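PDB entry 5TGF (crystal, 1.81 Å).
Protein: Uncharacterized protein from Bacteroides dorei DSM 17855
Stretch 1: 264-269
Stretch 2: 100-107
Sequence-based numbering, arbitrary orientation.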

# COMPACT_ATOMS: atom_id res chain seq x y z
N ILE A 264 3.73 11.06 -8.13
CA ILE A 264 3.18 9.70 -8.29
C ILE A 264 2.91 8.94 -6.99
O ILE A 264 2.33 7.84 -7.01
CB ILE A 264 4.08 8.83 -9.20
CG1 ILE A 264 5.49 8.69 -8.59
CG2 ILE A 264 4.06 9.43 -10.61
CD1 ILE A 264 6.45 7.87 -9.40
N TYR A 265 3.30 9.51 -5.85
CA TYR A 265 3.18 8.75 -4.59
C TYR A 265 2.87 9.67 -3.43
O TYR A 265 3.39 10.79 -3.36
CB TYR A 265 4.48 7.94 -4.33
CG TYR A 265 4.30 6.63 -3.62
CD1 TYR A 265 3.97 5.47 -4.31
CD2 TYR A 265 4.46 6.53 -2.23
CE1 TYR A 265 3.84 4.26 -3.67
CE2 TYR A 265 4.31 5.32 -1.57
CZ TYR A 265 4.00 4.19 -2.30
OH TYR A 265 3.89 2.96 -1.64
N GLY A 266 2.08 9.15 -2.50
CA GLY A 266 1.79 9.78 -1.24
C GLY A 266 2.53 9.10 -0.12
O GLY A 266 3.77 8.96 -0.20
N LEU A 267 1.82 8.75 0.96
CA LEU A 267 2.37 7.92 2.04
C LEU A 267 1.88 6.49 1.90
O LEU A 267 0.68 6.20 2.05
CB LEU A 267 1.98 8.47 3.41
CG LEU A 267 2.32 9.95 3.63
CD1 LEU A 267 1.77 10.41 4.98
CD2 LEU A 267 3.81 10.19 3.61
N GLY A 268 2.76 5.62 1.45
CA GLY A 268 2.40 4.21 1.22
C GLY A 268 1.32 3.92 0.18
O GLY A 268 0.65 2.92 0.28
N GLU A 269 1.14 4.81 -0.79
CA GLU A 269 0.09 4.68 -1.78
C GLU A 269 0.46 5.47 -3.04
O GLU A 269 1.09 6.57 -2.96
CB GLU A 269 -1.24 5.17 -1.21
CG GLU A 269 -1.25 6.64 -0.77
CD GLU A 269 -2.21 6.90 0.41
OE1 GLU A 269 -3.33 7.43 0.20
OE2 GLU A 269 -1.87 6.48 1.56
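Stretch 2 (100-107) LRQLLSHT

The firmest link between the two stretches is a backbone hydrogen bond from Gly268 N to Leu104 O (2.9 Å), nearly straight at 164°. Leu104 follows directly on the helical segment 100-103, and its carbonyl oxygen also receives a CA-H...O contact from Leu267 CA at 3.6 Å, so one acceptor gathers two neighbouring donors of the irregular 264-269 segment. A second, weak hydrogen bond runs from His106 NE2 to Tyr265 OH (3.1 Å, 147°). The contacts run in opposite order along the two stretches, from Tyr265 against His106, through Gly266 against Ser105, to Leu267 and Gly268 against Leu104.

Stretch 2 leaves its helix through a type I turn from Leu103 to His106, and His106 adopts a positive phi of 62°. Its imidazole, with chi1 in m, meets Tyr265 edge-to-face: the His106 edge is directed at the phenol face, with centroids 4.5 Å apart and planes at 68°. Between these anchors, Ser105 lies beside Gly266, whose O is 3.4 Å from Ser105 CB and 3.6 Å from Ser105 CA, the latter a CA-H...O contact. Ser105 OG itself turns back to Arg101 O (2.9 Å), tying the turn to the helix.

Of all CA pairs across the two stretches, Leu267 CA and Leu104 CA are nearest, 5.0 Å apart. Here the packing is apolar: Leu267 CD2 reaches Leu104 CB at 4.0 Å and Arg101 CB at 4.1 Å, while the end of the Arg101 side chain leads away.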

# COMPACT_ATOMS: atom_id res chain seq x y z
N LEU A 100 10.23 11.20 8.30
CA LEU A 100 9.26 10.13 8.27
C LEU A 100 8.48 10.10 6.95
O LEU A 100 8.28 9.03 6.37
CB LEU A 100 8.32 10.24 9.46
CG LEU A 100 7.14 9.28 9.49
CD1 LEU A 100 7.57 7.82 9.53
CD2 LEU A 100 6.27 9.64 10.69
N ARG A 101 8.04 11.25 6.47
CA ARG A 101 7.31 11.32 5.20
C ARG A 101 8.18 10.87 4.02
O ARG A 101 7.64 10.38 3.01
CB ARG A 101 6.76 12.72 4.97
CG ARG A 101 7.81 13.82 4.82
CD ARG A 101 7.12 15.12 4.40
NE ARG A 101 8.03 16.24 4.38
CZ ARG A 101 8.90 16.52 3.41
NH1 ARG A 101 9.00 15.78 2.31
NH2 ARG A 101 9.68 17.57 3.55
N GLN A 102 9.50 11.02 4.13
CA GLN A 102 10.41 10.60 3.05
C GLN A 102 10.56 9.08 3.02
O GLN A 102 10.66 8.48 1.93
CB GLN A 102 11.79 11.23 3.16
CG GLN A 102 11.73 12.73 2.84
CD GLN A 102 13.01 13.50 3.14
OE1 GLN A 102 13.79 13.16 4.03
NE2 GLN A 102 13.18 14.61 2.44
N LEU A 103 10.61 8.49 4.19
CA LEU A 103 10.63 7.03 4.30
C LEU A 103 9.42 6.42 3.59
O LEU A 103 9.56 5.48 2.83
CB LEU A 103 10.67 6.58 5.79
CG LEU A 103 11.93 6.96 6.60
CD1 LEU A 103 11.73 6.76 8.10
CD2 LEU A 103 13.16 6.22 6.12
N LEU A 104 8.24 6.99 3.81
CA LEU A 104 7.00 6.39 3.34
C LEU A 104 6.65 6.76 1.90
O LEU A 104 5.57 6.41 1.43
CB LEU A 104 5.86 6.78 4.27
CG LEU A 104 5.88 6.20 5.67
CD1 LEU A 104 4.96 6.96 6.60
CD2 LEU A 104 5.50 4.74 5.65
N SER A 105 7.48 7.59 1.25
CA SER A 105 7.21 8.04 -0.11
C SER A 105 8.28 7.57 -1.08
O SER A 105 8.29 8.00 -2.23
CB SER A 105 7.11 9.56 -0.15
OG SER A 105 8.34 10.17 0.24
N HIS A 106 9.15 6.64 -0.65
CA HIS A 106 10.21 6.10 -1.46
C HIS A 106 11.22 7.16 -1.91
O HIS A 106 11.76 7.06 -3.02
CB HIS A 106 9.63 5.35 -2.65
CG HIS A 106 8.69 4.28 -2.23
ND1 HIS A 106 9.10 3.21 -1.45
CD2 HIS A 106 7.35 4.14 -2.39
CE1 HIS A 106 8.05 2.46 -1.17
NE2 HIS A 106 7.00 2.98 -1.76
N THR A 107 11.34 8.24 -1.13
CA THR A 107 12.24 9.34 -1.48
C THR A 107 13.35 9.50 -0.42
O THR A 107 14.06 10.50 -0.44
CB THR A 107 11.53 10.67 -1.70
OG1 THR A 107 10.77 11.04 -0.54
CG2 THR A 107 10.60 10.58 -2.89